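PDB 4YS6: putative solute-binding component of ABC transporter from Clostridium phytofermentans, which probably captures sugars for uptake by an ABC transporter and here holds beta-D-glucopyranose in its binding pocket. Local coordinates for residues 83-88 with 107-112; 133-138 with 312-317; 256-259 with 264-267. All coordinates share one frame; numbering follows the deposited sequence.

How the contacts relate
All three contacts are partly buried, yet they serve different parts of a two-lobed alpha/beta protein. Contacts 1 and 2 belong to the lobe built on the mixed sheet, their centres about 21 Å apart: one pairs neighbouring helices, before and after strand 95-98 in the chain, that pack on it together; the other sets a loop on strand 135-139. Contact 3 lies in the other lobe, on the opposite side of the chain's centre and about 43 Å, centre to centre, from contact 1. Its helix and loop lead into the last strand of the parallel sheet. Aliphatic methyls with one bridging water make contact 1; aromatic faces under methyls make contacts 2 and 3. Contact 2 also has a bridging water, and its loop binds two sodium ions.

Contact 1 (83-88 with 107-112); sequences SQIENM and GTVLAQ
Ile-85 and Val-109 meet between two nearly parallel helices of consecutive beta-alpha-beta units in a type I periplasmic-binding-protein fold. Helix 78-90 carries the chain from strand 68-73 to strand 95-98, and helix 107-115 leads on to strand 119-123. The segments' axes diverge by only 8° and approach to 9.9 Å, a spacing that short branched side chains can bridge. On the sheet side Ile-85 and Leu-110 both rest on Ile-98, so the two helices share one patch of strand 95-98.

The centre is a meeting of methyls: Ile-85 CG2 lies 3.6 Å from Val-109 CG2, the two side chains crossing at about a right angle. In Val-109 the branch CG2 points opposite the backbone N, because chi1 of 66° gives the place between N and the carbonyl carbon to CG1, and this turns CG2 across the groove. Both residues branch at CB, and here that places a CG2 methyl of each close to its helix, where the two meet across the short gap.

Nearer the solvent the character changes. Glu-86 brings its CG methylene against Val-109 CG2 at 3.7 Å, using the aliphatic part of its chain as a lid on the apolar patch; the chain stays extended beyond CG (chi2 175°), carrying the carboxylate past the valine. Gln-112 reaches across with a fully extended chain, long enough to bring its amide near the facing helix. Between the two segments this amide is linked by water: one molecule accepts from Gln-112 NE2 at 2.7 Å and donates to Glu-86 O at 2.8 Å.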
loop_
_atom_site.group_PDB
_atom_site.type_symbol
_atom_site.label_atom_id
_atom_site.label_comp_id
_atom_site.label_asym_id
_atom_site.label_seq_id
_atom_site.Cartn_x
_atom_site.Cartn_y
_atom_site.Cartn_z
ATOM N N SER A 83 -3.610 2.790 -22.107
ATOM C CA SER A 83 -4.238 3.705 -23.050
ATOM C C SER A 83 -4.301 5.126 -22.499
ATOM O O SER A 83 -4.134 6.090 -23.251
ATOM C CB SER A 83 -5.630 3.207 -23.407
ATOM O OG SER A 83 -5.515 1.980 -24.084
ATOM N N GLN A 84 -4.517 5.266 -21.195
ATOM C CA GLN A 84 -4.553 6.595 -20.594
ATOM C C GLN A 84 -3.205 7.278 -20.695
ATOM O O GLN A 84 -3.137 8.449 -21.039
ATOM C CB GLN A 84 -5.011 6.525 -19.144
ATOM C CG GLN A 84 -6.479 6.176 -19.047
ATOM C CD GLN A 84 -6.961 5.990 -17.630
ATOM O OE1 GLN A 84 -6.184 5.679 -16.722
ATOM N NE2 GLN A 84 -8.273 6.150 -17.438
ATOM N N ILE A 85 -2.128 6.543 -20.434
ATOM C CA ILE A 85 -0.782 7.104 -20.554
ATOM C C ILE A 85 -0.456 7.453 -22.013
ATOM O O ILE A 85 0.078 8.529 -22.281
ATOM C CB ILE A 85 0.253 6.132 -19.954
ATOM C CG1 ILE A 85 -0.014 6.004 -18.460
ATOM C CG2 ILE A 85 1.701 6.610 -20.184
ATOM C CD1 ILE A 85 0.621 4.800 -17.813
ATOM N N GLU A 86 -0.824 6.583 -22.960
ATOM C CA GLU A 86 -0.681 6.902 -24.374
ATOM C C GLU A 86 -1.364 8.222 -24.714
ATOM O O GLU A 86 -0.813 9.028 -25.464
ATOM C CB GLU A 86 -1.257 5.777 -25.253
ATOM C CG GLU A 86 -0.310 4.612 -25.410
ATOM C CD GLU A 86 -0.906 3.439 -26.171
ATOM O OE1 GLU A 86 -2.138 3.412 -26.383
ATOM O OE2 GLU A 86 -0.130 2.538 -26.551
ATOM N N ASN A 87 -2.563 8.424 -24.176
ATOM C CA ASN A 87 -3.349 9.625 -24.464
ATOM C C ASN A 87 -2.725 10.850 -23.819
ATOM O O ASN A 87 -2.761 11.932 -24.391
ATOM C CB ASN A 87 -4.784 9.476 -23.971
ATOM C CG ASN A 87 -5.582 8.463 -24.775
ATOM O OD1 ASN A 87 -5.158 8.025 -25.847
ATOM N ND2 ASN A 87 -6.744 8.083 -24.255
HETATM N N MSE A 88 -2.173 10.687 -22.618
HETATM C CA MSE A 88 -1.468 11.795 -21.972
HETATM C C MSE A 88 -0.310 12.265 -22.840
HETATM O O MSE A 88 -0.093 13.463 -23.016
HETATM C CB MSE A 88 -0.954 11.393 -20.588
HETATM C CG MSE A 88 -2.022 11.296 -19.564
HETATM SE SE MSE A 88 -1.395 10.370 -17.953
HETATM C CE MSE A 88 -3.156 10.173 -17.122
ATOM N N GLY A 107 6.047 -1.177 -19.958
ATOM C CA GLY A 107 7.318 -1.023 -20.640
ATOM C C GLY A 107 7.215 -0.397 -22.020
ATOM O O GLY A 107 8.022 0.447 -22.388
ATOM N N THR A 108 6.228 -0.818 -22.798
ATOM C CA THR A 108 6.090 -0.298 -24.139
ATOM C C THR A 108 5.760 1.187 -24.134
ATOM O O THR A 108 6.387 1.964 -24.841
ATOM C CB THR A 108 5.002 -1.064 -24.915
ATOM O OG1 THR A 108 5.373 -2.444 -24.987
ATOM C CG2 THR A 108 4.861 -0.520 -26.314
ATOM N N VAL A 109 4.782 1.589 -23.333
ATOM C CA VAL A 109 4.357 2.974 -23.374
ATOM C C VAL A 109 5.389 3.871 -22.727
ATOM O O VAL A 109 5.562 5.025 -23.119
ATOM C CB VAL A 109 2.965 3.164 -22.708
ATOM C CG1 VAL A 109 3.010 2.883 -21.227
ATOM C CG2 VAL A 109 2.437 4.557 -22.990
ATOM N N LEU A 110 6.098 3.369 -21.723
ATOM C CA LEU A 110 7.149 4.207 -21.142
ATOM C C LEU A 110 8.364 4.394 -22.072
ATOM O O LEU A 110 9.046 5.436 -21.995
ATOM C CB LEU A 110 7.576 3.646 -19.803
ATOM C CG LEU A 110 6.474 3.781 -18.731
ATOM C CD1 LEU A 110 7.048 3.505 -17.383
ATOM C CD2 LEU A 110 5.765 5.154 -18.738
ATOM N N ALA A 111 8.632 3.427 -22.954
ATOM C CA ALA A 111 9.651 3.597 -23.976
ATOM C C ALA A 111 9.286 4.785 -24.875
ATOM O O ALA A 111 10.149 5.550 -25.274
ATOM C CB ALA A 111 9.818 2.310 -24.819
ATOM N N GLN A 112 8.002 4.920 -25.190
ATOM C CA GLN A 112 7.499 6.046 -25.988
ATOM C C GLN A 112 7.773 7.381 -25.279
ATOM O O GLN A 112 8.210 8.364 -25.879
ATOM C CB GLN A 112 5.996 5.863 -26.246
ATOM C CG GLN A 112 5.369 6.947 -27.072
ATOM C CD GLN A 112 3.884 6.724 -27.270
ATOM O OE1 GLN A 112 3.352 5.647 -26.967
ATOM N NE2 GLN A 112 3.202 7.743 -27.780
HETATM O O HOH W 1 0.581 8.531 -27.806
#

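Contact 2 (133-138 with 312-317); sequences VSYYAT and GEAPVN. With NA (sodium ion), chain E; NA (sodium ion), chain H.
Apolar contact comes first: Tyr-135, on an inner strand of the mixed sheet in this type I periplasmic-binding-protein fold, lays its ring under the loop that follows helix 294-309. Its CG lies opposite the carbonyl carbon (chi1 -62°), which carries the ring out beneath Ala-314 and Val-316. Ala-314 CB stands over one ring face as a CH-pi contact, 3.9 Å from the ring centroid and 21° off the normal. It is displaced toward the hydroxyl end, where Tyr-135 CZ is its nearest atom at 3.7 Å. A single methyl suits this place, since the loop backbone can come down close to the ring. Val-316, two residues on, points its side chain the same way in the extended loop; its CG1 meets Tyr-135 CD1 obliquely at 3.9 Å. Tyr-135 also touches Met-304, so the ring is packed by helix 294-309 as well as by the loop that leaves it.

The polar link runs through water. One molecule bonds Tyr-135 OH at 3.0 Å and accepts from Ala-314 N at 2.9 Å, with a weak, long bond to Glu-313 OE1 besides. Tyrosine suits the place because its face takes the methyl while its hydroxyl bonds this shared water.

Two sodium ions bind the loop side, through backbone oxygens, and do not bridge to the strand. Gly-312 O, in a residue whose backbone angles call for glycine, shares one sodium with Ala-307 O. The second sodium is bound by three waters and, at 2.4 Å, by Val-316 O. One of those waters also accepts a hydrogen bond from Val-316 N.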
loop_
_atom_site.group_PDB
_atom_site.type_symbol
_atom_site.label_atom_id
_atom_site.label_comp_id
_atom_site.label_asym_id
_atom_site.label_seq_id
_atom_site.Cartn_x
_atom_site.Cartn_y
_atom_site.Cartn_z
ATOM N N VAL A 133 12.351 5.049 -16.025
ATOM C CA VAL A 133 11.892 5.577 -14.737
ATOM C C VAL A 133 12.966 6.503 -14.166
ATOM O O VAL A 133 14.117 6.082 -13.977
ATOM C CB VAL A 133 11.589 4.448 -13.736
ATOM C CG1 VAL A 133 11.057 5.030 -12.413
ATOM C CG2 VAL A 133 10.572 3.447 -14.332
ATOM N N SER A 134 12.601 7.764 -13.925
ATOM C CA SER A 134 13.541 8.789 -13.494
ATOM C C SER A 134 13.727 8.770 -11.977
ATOM O O SER A 134 14.859 8.783 -11.458
ATOM C CB SER A 134 13.052 10.182 -13.927
ATOM O OG SER A 134 12.751 10.230 -15.329
ATOM N N TYR A 135 12.591 8.782 -11.291
ATOM C CA TYR A 135 12.506 8.890 -9.836
ATOM C C TYR A 135 11.362 8.075 -9.294
ATOM O O TYR A 135 10.436 7.705 -10.021
ATOM C CB TYR A 135 12.332 10.351 -9.378
ATOM C CG TYR A 135 13.496 11.233 -9.764
ATOM C CD1 TYR A 135 14.669 11.262 -9.010
ATOM C CD2 TYR A 135 13.430 12.014 -10.899
ATOM C CE1 TYR A 135 15.740 12.031 -9.412
ATOM C CE2 TYR A 135 14.496 12.797 -11.290
ATOM C CZ TYR A 135 15.633 12.799 -10.552
ATOM O OH TYR A 135 16.673 13.584 -10.961
ATOM N N TYR A 136 11.442 7.805 -7.993
ATOM C CA TYR A 136 10.444 7.025 -7.258
ATOM C C TYR A 136 10.149 7.778 -5.963
ATOM O O TYR A 136 11.070 8.137 -5.223
ATOM C CB TYR A 136 10.980 5.629 -6.975
ATOM C CG TYR A 136 10.096 4.685 -6.197
ATOM C CD1 TYR A 136 8.733 4.632 -6.403
ATOM C CD2 TYR A 136 10.655 3.813 -5.264
ATOM C CE1 TYR A 136 7.939 3.720 -5.706
ATOM C CE2 TYR A 136 9.892 2.919 -4.568
ATOM C CZ TYR A 136 8.551 2.862 -4.776
ATOM O OH TYR A 136 7.820 1.934 -4.055
ATOM N N ALA A 137 8.865 8.001 -5.694
ATOM C CA ALA A 137 8.415 8.613 -4.451
ATOM C C ALA A 137 7.481 7.665 -3.760
ATOM O O ALA A 137 6.496 7.236 -4.351
ATOM C CB ALA A 137 7.711 9.887 -4.714
ATOM N N THR A 138 7.743 7.363 -2.499
ATOM C CA THR A 138 6.914 6.386 -1.798
ATOM C C THR A 138 7.074 6.576 -0.281
ATOM O O THR A 138 7.759 7.501 0.163
ATOM C CB THR A 138 7.299 4.967 -2.244
ATOM O OG1 THR A 138 6.371 4.013 -1.716
ATOM C CG2 THR A 138 8.711 4.636 -1.784
ATOM N N GLY A 312 16.617 22.417 -10.667
ATOM C CA GLY A 312 16.988 22.055 -9.318
ATOM C C GLY A 312 17.234 20.569 -9.119
ATOM O O GLY A 312 17.108 19.759 -10.036
ATOM N N GLU A 313 17.621 20.237 -7.893
ATOM C CA GLU A 313 17.817 18.870 -7.453
ATOM C C GLU A 313 16.497 18.267 -7.025
ATOM O O GLU A 313 15.840 18.792 -6.118
ATOM C CB GLU A 313 18.805 18.868 -6.279
ATOM C CG GLU A 313 19.100 17.514 -5.679
ATOM C CD GLU A 313 20.124 16.735 -6.465
ATOM O OE1 GLU A 313 20.370 17.065 -7.649
ATOM O OE2 GLU A 313 20.679 15.776 -5.891
ATOM N N ALA A 314 16.118 17.162 -7.640
ATOM C CA ALA A 314 14.910 16.458 -7.221
ATOM C C ALA A 314 15.189 15.827 -5.868
ATOM O O ALA A 314 16.189 15.130 -5.723
ATOM C CB ALA A 314 14.511 15.399 -8.240
ATOM N N PRO A 315 14.313 16.051 -4.878
ATOM C CA PRO A 315 14.673 15.515 -3.560
ATOM C C PRO A 315 14.667 13.994 -3.521
ATOM O O PRO A 315 13.693 13.376 -3.892
ATOM C CB PRO A 315 13.584 16.073 -2.633
ATOM C CG PRO A 315 12.983 17.228 -3.384
ATOM C CD PRO A 315 13.101 16.890 -4.828
ATOM N N VAL A 316 15.765 13.418 -3.060
ATOM C CA VAL A 316 15.860 11.986 -2.856
ATOM C C VAL A 316 16.564 11.735 -1.530
ATOM O O VAL A 316 17.402 12.547 -1.079
ATOM C CB VAL A 316 16.599 11.281 -4.022
ATOM C CG1 VAL A 316 15.920 11.601 -5.342
ATOM C CG2 VAL A 316 18.022 11.661 -4.094
ATOM N N ASN A 317 16.210 10.636 -0.886
ATOM C CA ASN A 317 16.879 10.262 0.351
ATOM C C ASN A 317 17.259 8.790 0.399
ATOM O O ASN A 317 17.726 8.301 1.418
ATOM C CB ASN A 317 16.030 10.658 1.567
ATOM C CG ASN A 317 14.718 9.917 1.661
ATOM O OD1 ASN A 317 14.437 8.986 0.898
ATOM N ND2 ASN A 317 13.894 10.334 2.614
HETATM NA NA NA E . 16.512 19.470 -12.260
HETATM NA NA NA H . 18.475 14.628 -0.757
HETATM O O HOH W 2 17.841 16.001 -9.691
HETATM O O HOH W 3 18.188 15.332 -2.885
HETATM O O HOH W 4 16.194 17.228 -11.774
HETATM O O HOH W 5 18.273 14.057 1.918
HETATM O O HOH W 6 16.574 15.668 -0.001
#

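Contact 3 (256-259 with 264-267); sequences ALTA and EWPI
Thr-258 OG1 is bonded to Thr-254 O, one turn back in its own helix, and the same oxygen lies 3.7 Å from Trp-265 CH2, set obliquely to the indole. Threonine fits this outer position because its hydroxyl is satisfied within the helix while it also packs against the ring. The indole has its own polar tie, from Trp-265 NE1 to Lys-285 O, which helps fix the ring's orientation.

Leu-257 does most of the packing. Its CB presses on the far rim of the indole, 3.6 Å from Trp-265 CH2, and its CD1 hangs over the face of the six-membered ring, 4.3 Å from the centroid and 20° off the normal, a CH-pi contact. With chi1 at -160°, Trp-265 has CG swung opposite the backbone N, and the long ring system extends toward the helix although its CB does not point there. Pro-266 lies over the same face as Leu-257 CD1, with CD 3.6 Å above the plane, and its CG meets Leu-257 CD1 at 3.7 Å. The leucine methyl thus sits in the corner between the indole face and the proline ring beside it. The flat indole offers Leu-257 a broad apolar face, and the proline adds a rigid apolar edge next to it. Leu-257 also packs on Ile-229 of helix 218-232. Helix 247-260 here folds back against the link to strand 267-268, the helix-to-strand return of a beta-alpha-beta unit in this alpha/beta lobe.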
loop_
_atom_site.group_PDB
_atom_site.type_symbol
_atom_site.label_atom_id
_atom_site.label_comp_id
_atom_site.label_asym_id
_atom_site.label_seq_id
_atom_site.Cartn_x
_atom_site.Cartn_y
_atom_site.Cartn_z
ATOM N N ALA A 256 -15.346 -11.094 7.205
ATOM C CA ALA A 256 -15.516 -12.538 7.336
ATOM C C ALA A 256 -15.554 -12.970 8.781
ATOM O O ALA A 256 -16.346 -13.832 9.138
ATOM C CB ALA A 256 -14.406 -13.271 6.616
ATOM N N LEU A 257 -14.680 -12.401 9.604
ATOM C CA LEU A 257 -14.641 -12.780 11.012
ATOM C C LEU A 257 -15.955 -12.402 11.668
ATOM O O LEU A 257 -16.500 -13.180 12.449
ATOM C CB LEU A 257 -13.464 -12.116 11.737
ATOM C CG LEU A 257 -12.062 -12.537 11.340
ATOM C CD1 LEU A 257 -11.063 -11.548 12.004
ATOM C CD2 LEU A 257 -11.778 -13.951 11.779
ATOM N N THR A 258 -16.491 -11.227 11.335
ATOM C CA THR A 258 -17.780 -10.805 11.881
ATOM C C THR A 258 -18.870 -11.790 11.504
ATOM O O THR A 258 -19.703 -12.178 12.338
ATOM C CB THR A 258 -18.140 -9.387 11.389
ATOM O OG1 THR A 258 -17.231 -8.469 12.002
ATOM C CG2 THR A 258 -19.546 -8.993 11.768
ATOM N N ALA A 259 -18.859 -12.203 10.245
ATOM C CA ALA A 259 -19.915 -13.064 9.718
ATOM C C ALA A 259 -19.881 -14.461 10.315
ATOM O O ALA A 259 -20.926 -15.031 10.621
ATOM C CB ALA A 259 -19.809 -13.149 8.207
ATOM N N GLU A 264 -12.487 -15.810 20.212
ATOM C CA GLU A 264 -11.978 -14.513 20.666
ATOM C C GLU A 264 -11.308 -13.804 19.506
ATOM O O GLU A 264 -10.574 -14.427 18.745
ATOM C CB GLU A 264 -10.995 -14.675 21.822
ATOM C CG GLU A 264 -11.651 -15.057 23.140
ATOM C CD GLU A 264 -12.748 -14.079 23.569
ATOM O OE1 GLU A 264 -12.602 -12.856 23.348
ATOM O OE2 GLU A 264 -13.766 -14.544 24.122
ATOM N N TRP A 265 -11.582 -12.507 19.385
ATOM C CA TRP A 265 -11.114 -11.690 18.268
ATOM C C TRP A 265 -9.583 -11.662 18.149
ATOM O O TRP A 265 -8.885 -11.432 19.163
ATOM C CB TRP A 265 -11.650 -10.258 18.434
ATOM C CG TRP A 265 -11.643 -9.491 17.163
ATOM C CD1 TRP A 265 -10.724 -8.580 16.764
ATOM C CD2 TRP A 265 -12.604 -9.583 16.108
ATOM N NE1 TRP A 265 -11.036 -8.105 15.519
ATOM C CE2 TRP A 265 -12.203 -8.692 15.104
ATOM C CE3 TRP A 265 -13.768 -10.334 15.918
ATOM C CZ2 TRP A 265 -12.916 -8.531 13.927
ATOM C CZ3 TRP A 265 -14.479 -10.162 14.755
ATOM C CH2 TRP A 265 -14.054 -9.268 13.777
ATOM N N PRO A 266 -9.044 -11.883 16.930
ATOM C CA PRO A 266 -7.601 -11.847 16.720
ATOM C C PRO A 266 -7.033 -10.435 16.622
ATOM O O PRO A 266 -7.768 -9.471 16.377
ATOM C CB PRO A 266 -7.419 -12.570 15.371
ATOM C CG PRO A 266 -8.666 -12.300 14.664
ATOM C CD PRO A 266 -9.758 -12.252 15.693
ATOM N N ILE A 267 -5.719 -10.338 16.789
ATOM C CA ILE A 267 -4.971 -9.191 16.309
ATOM C C ILE A 267 -5.210 -9.063 14.811
ATOM O O ILE A 267 -5.119 -10.057 14.077
ATOM C CB ILE A 267 -3.462 -9.328 16.559
ATOM C CG1 ILE A 267 -3.161 -9.493 18.040
ATOM C CG2 ILE A 267 -2.734 -8.120 15.977
ATOM C CD1 ILE A 267 -1.751 -9.998 18.306
#